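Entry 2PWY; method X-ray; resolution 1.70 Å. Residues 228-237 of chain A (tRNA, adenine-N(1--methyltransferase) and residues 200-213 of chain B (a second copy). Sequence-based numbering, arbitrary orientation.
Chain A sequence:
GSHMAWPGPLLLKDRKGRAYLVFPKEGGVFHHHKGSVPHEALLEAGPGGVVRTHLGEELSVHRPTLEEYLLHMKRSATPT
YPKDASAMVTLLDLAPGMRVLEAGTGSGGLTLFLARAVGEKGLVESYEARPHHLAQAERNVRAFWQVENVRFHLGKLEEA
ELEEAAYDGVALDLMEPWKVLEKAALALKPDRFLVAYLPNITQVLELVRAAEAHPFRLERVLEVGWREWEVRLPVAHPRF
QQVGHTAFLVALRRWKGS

Chain A 228-237: EWEVRLPVAH
Chain B 200-213: NITQVLELVRAAEA

A β-hairpin from one copy of the methyltransferase lies against a helix from a second copy, and the contact between them is largely apolar, burying 324 Å² in all. In chain A, residues 228-232 end a strand that begins earlier in the chain and turns through Leu A233 and Pro A234 into a second, antiparallel strand, 235-237, which continues later in the chain. Four backbone hydrogen bonds tie the hairpin: Glu A230 N to His A237 O (2.8 Å), His A237 N to Glu A230 O (3.0 Å), Arg A232 N to Val A235 O (2.9 Å) and Val A235 N to Arg A232 O (2.9 Å). The peptide bond before Pro A234 is cis. Leu A233 has phi/psi of -51/134° and Pro A234 -86/7°, a pair that reverses the chain sharply.

In chain B the helix starts at Ile B201, with phi near -60° and psi near -45° through most of its length and i to i+4 hydrogen bonds from Val B204 N to Asn B200 O (3.2 Å) through Ala B211 N to Leu B207 O (2.8 Å), followed by i to i+3 bonds from Glu B212 N to Arg B209 O and from Ala B213 N to Ala B210 O (both 3.1 Å). Asn B200 precedes it at the N-cap position without a capping bond from its side chain; instead, its N and ND2 both donate to Gln B203 OE1, at 3.0 and 3.1 Å. Strand 228-232 and the helix advance in the same general direction, so Trp A229 meets Ile B201 near the helix start, while Leu A233 lies nearest Arg B209, with 7.9 Å between their CA atoms.

Leu A233 covers the most surface. Its CB points toward the helix, and the m, t rotamer (chi1 -63°, chi2 178°) spreads both methyls over it. Leu A233 CD2 packs on Leu B205 CD2 at 3.6 Å, and Leu A233 CD1 lies 4.0 Å from Val B208 CG1, 4.1 Å from Arg B209 CB and 4.2 Å from Glu B212 OE2. A leucine suits this place because its two methyls branch far enough from the backbone for one to reach Leu B205 and the other Val B208 and Arg B209 a turn further along the helix. Neither arginine, A232 nor B209, is modelled beyond CB.

Leu B205 is the helix's main counterpart. Its CA-to-CB bond points sideways, but the m, t side chain (chi1 -57°, chi2 167°) brings its end nearer the hairpin. There Leu B205 CD2 also meets Ala A236 CB at 4.0 Å, where the small methyl on the second strand leaves room for the leucine's end. Val A231, chi1 179° (t), faces Val B208, chi1 171° (t), with CG1 to CG1 at 4.2 Å; these compact, β-branched side chains pack without long extensions.

Ile B201, chi1 -162° (t) and chi2 60° (p), closes the other end of the contact. Ile B201 CD1 sits over one face of Trp A229 (chi1 -76°, m; chi2 58°), 4.1 Å from the six-membered ring's centroid and 16° off the normal: a CH-pi contact, with Ile B201 CD1 4.0 Å from Trp A229 CZ3. A broad indole offers a flat, polarizable surface to a methyl, while its NE1 is hydrogen-bonded elsewhere in the structure. No hydrogen bond crosses between the modelled atoms, so shape and hydrophobic burial characterize the pairing.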

# COMPACT_ATOMS: atom_id res chain seq x y z
N GLU A 228 8.92 -3.63 2.70
CA GLU A 228 10.29 -4.12 2.52
C GLU A 228 10.56 -4.57 1.09
O GLU A 228 9.70 -5.17 0.45
CB GLU A 228 10.56 -5.28 3.48
CG GLU A 228 10.25 -4.97 4.95
CD GLU A 228 11.35 -4.20 5.65
OE1 GLU A 228 12.47 -4.10 5.11
OE2 GLU A 228 11.08 -3.70 6.77
N TRP A 229 11.76 -4.26 0.61
CA TRP A 229 12.25 -4.75 -0.66
C TRP A 229 13.29 -5.84 -0.46
O TRP A 229 14.05 -5.83 0.54
CB TRP A 229 12.86 -3.61 -1.50
CG TRP A 229 11.87 -2.69 -2.14
CD1 TRP A 229 10.90 -1.94 -1.52
CD2 TRP A 229 11.76 -2.41 -3.53
NE1 TRP A 229 10.21 -1.20 -2.45
CE2 TRP A 229 10.72 -1.47 -3.70
CE3 TRP A 229 12.47 -2.84 -4.67
CZ2 TRP A 229 10.34 -0.97 -4.96
CZ3 TRP A 229 12.09 -2.35 -5.92
CH2 TRP A 229 11.04 -1.43 -6.05
N GLU A 230 13.33 -6.76 -1.42
CA GLU A 230 14.42 -7.71 -1.54
C GLU A 230 15.34 -7.21 -2.64
O GLU A 230 14.92 -7.07 -3.79
CB GLU A 230 13.91 -9.10 -1.91
CG GLU A 230 15.05 -10.08 -2.17
CD GLU A 230 14.58 -11.49 -2.50
OE1 GLU A 230 13.35 -11.73 -2.46
OE2 GLU A 230 15.45 -12.35 -2.78
N VAL A 231 16.58 -6.91 -2.28
CA VAL A 231 17.54 -6.42 -3.26
C VAL A 231 18.82 -7.24 -3.14
O VAL A 231 19.52 -7.17 -2.13
CB VAL A 231 17.84 -4.91 -3.08
CG1 VAL A 231 18.88 -4.43 -4.11
CG2 VAL A 231 16.56 -4.09 -3.19
N ARG A 232 19.07 -8.03 -4.17
CA ARG A 232 20.32 -8.79 -4.32
C ARG A 232 20.64 -8.74 -5.81
O ARG A 232 20.25 -9.63 -6.56
CB ARG A 232 20.16 -10.23 -3.83
N LEU A 233 21.33 -7.68 -6.23
CA LEU A 233 21.43 -7.33 -7.65
C LEU A 233 21.85 -8.53 -8.50
O LEU A 233 22.82 -9.22 -8.14
CB LEU A 233 22.37 -6.14 -7.87
CG LEU A 233 21.98 -4.80 -7.23
CD1 LEU A 233 23.05 -3.73 -7.48
CD2 LEU A 233 20.62 -4.34 -7.75
N PRO A 234 21.17 -8.76 -9.63
CA PRO A 234 20.13 -7.95 -10.30
C PRO A 234 18.68 -8.14 -9.84
O PRO A 234 17.77 -7.58 -10.46
CB PRO A 234 20.25 -8.40 -11.76
CG PRO A 234 20.63 -9.85 -11.65
CD PRO A 234 21.48 -9.98 -10.41
N VAL A 235 18.47 -8.91 -8.77
CA VAL A 235 17.13 -9.03 -8.17
C VAL A 235 16.84 -7.77 -7.36
O VAL A 235 17.68 -7.30 -6.58
CB VAL A 235 17.01 -10.29 -7.27
CG1 VAL A 235 15.67 -10.32 -6.52
CG2 VAL A 235 17.18 -11.55 -8.10
N ALA A 236 15.66 -7.20 -7.57
CA ALA A 236 15.22 -6.01 -6.84
C ALA A 236 13.71 -5.87 -7.00
O ALA A 236 13.24 -5.50 -8.08
CB ALA A 236 15.91 -4.75 -7.38
N HIS A 237 12.97 -6.16 -5.94
CA HIS A 237 11.52 -6.04 -5.95
C HIS A 237 10.99 -5.95 -4.53
O HIS A 237 11.65 -6.43 -3.60
CB HIS A 237 10.87 -7.25 -6.65
CG HIS A 237 11.27 -8.57 -6.07
ND1 HIS A 237 10.68 -9.09 -4.94
CD2 HIS A 237 12.19 -9.48 -6.46
CE1 HIS A 237 11.23 -10.26 -4.65
NE2 HIS A 237 12.14 -10.53 -5.57
N ASN B 200 14.60 8.20 -5.57
CA ASN B 200 14.53 7.38 -6.79
C ASN B 200 15.12 6.00 -6.60
O ASN B 200 16.17 5.84 -5.97
CB ASN B 200 15.24 8.08 -7.95
CG ASN B 200 14.56 9.38 -8.33
OD1 ASN B 200 13.45 9.37 -8.88
ND2 ASN B 200 15.20 10.50 -8.03
N ILE B 201 14.49 5.00 -7.20
CA ILE B 201 14.97 3.62 -7.07
C ILE B 201 16.33 3.46 -7.76
O ILE B 201 17.14 2.63 -7.34
CB ILE B 201 13.92 2.58 -7.56
CG1 ILE B 201 14.21 1.17 -7.02
CG2 ILE B 201 13.83 2.58 -9.10
CD1 ILE B 201 14.21 1.03 -5.50
N THR B 202 16.58 4.27 -8.78
CA THR B 202 17.87 4.27 -9.47
C THR B 202 19.00 4.69 -8.53
O THR B 202 20.08 4.10 -8.57
CB THR B 202 17.85 5.22 -10.67
OG1 THR B 202 17.12 6.40 -10.31
CG2 THR B 202 17.19 4.55 -11.86
N GLN B 203 18.74 5.69 -7.69
CA GLN B 203 19.70 6.09 -6.64
C GLN B 203 19.97 4.93 -5.67
O GLN B 203 21.11 4.66 -5.28
CB GLN B 203 19.18 7.29 -5.87
CG GLN B 203 19.13 8.58 -6.70
CD GLN B 203 18.41 9.68 -5.94
OE1 GLN B 203 17.18 9.64 -5.79
NE2 GLN B 203 19.17 10.65 -5.41
N VAL B 204 18.89 4.26 -5.28
CA VAL B 204 18.97 3.11 -4.39
C VAL B 204 19.88 2.04 -4.99
O VAL B 204 20.81 1.60 -4.33
CB VAL B 204 17.57 2.51 -4.10
CG1 VAL B 204 17.70 1.19 -3.34
CG2 VAL B 204 16.72 3.49 -3.29
N LEU B 205 19.62 1.66 -6.24
CA LEU B 205 20.44 0.65 -6.92
C LEU B 205 21.92 1.09 -7.07
O LEU B 205 22.83 0.28 -6.89
CB LEU B 205 19.82 0.29 -8.28
CG LEU B 205 18.37 -0.24 -8.25
CD1 LEU B 205 17.72 -0.28 -9.64
CD2 LEU B 205 18.29 -1.60 -7.58
N GLU B 206 22.15 2.36 -7.38
CA GLU B 206 23.53 2.88 -7.46
C GLU B 206 24.24 2.83 -6.10
O GLU B 206 25.41 2.45 -6.03
CB GLU B 206 23.56 4.29 -8.04
CG GLU B 206 24.98 4.83 -8.20
CD GLU B 206 25.08 6.02 -9.15
OE1 GLU B 206 24.04 6.48 -9.69
OE2 GLU B 206 26.22 6.49 -9.36
N LEU B 207 23.54 3.20 -5.03
CA LEU B 207 24.11 3.13 -3.68
C LEU B 207 24.48 1.69 -3.30
O LEU B 207 25.57 1.43 -2.79
CB LEU B 207 23.16 3.73 -2.64
CG LEU B 207 23.58 3.66 -1.17
CD1 LEU B 207 24.99 4.26 -0.94
CD2 LEU B 207 22.54 4.34 -0.26
N VAL B 208 23.54 0.78 -3.55
CA VAL B 208 23.76 -0.65 -3.29
C VAL B 208 25.00 -1.18 -4.03
O VAL B 208 25.83 -1.86 -3.41
CB VAL B 208 22.49 -1.48 -3.62
CG1 VAL B 208 22.80 -2.99 -3.56
CG2 VAL B 208 21.38 -1.14 -2.62
N ARG B 209 25.13 -0.83 -5.31
CA ARG B 209 26.28 -1.25 -6.11
C ARG B 209 27.57 -0.64 -5.57
O ARG B 209 28.55 -1.35 -5.36
CB ARG B 209 26.09 -0.91 -7.59
N ALA B 210 27.56 0.67 -5.30
CA ALA B 210 28.74 1.35 -4.75
C ALA B 210 29.17 0.74 -3.40
O ALA B 210 30.37 0.59 -3.14
CB ALA B 210 28.49 2.85 -4.61
N ALA B 211 28.19 0.37 -2.57
CA ALA B 211 28.44 -0.21 -1.24
C ALA B 211 29.16 -1.56 -1.28
O ALA B 211 29.68 -2.01 -0.27
CB ALA B 211 27.14 -0.34 -0.45
N GLU B 212 29.17 -2.19 -2.46
CA GLU B 212 29.94 -3.43 -2.66
C GLU B 212 31.45 -3.23 -2.44
O GLU B 212 32.17 -4.20 -2.14
CB GLU B 212 29.66 -4.01 -4.05
CG GLU B 212 28.24 -4.56 -4.26
CD GLU B 212 27.93 -4.85 -5.73
OE1 GLU B 212 28.87 -4.89 -6.56
OE2 GLU B 212 26.74 -5.04 -6.06
N ALA B 213 31.94 -2.01 -2.59
CA ALA B 213 33.36 -1.71 -2.40
C ALA B 213 33.70 -1.16 -1.00
O ALA B 213 34.79 -0.63 -0.77
CB ALA B 213 33.84 -0.75 -3.49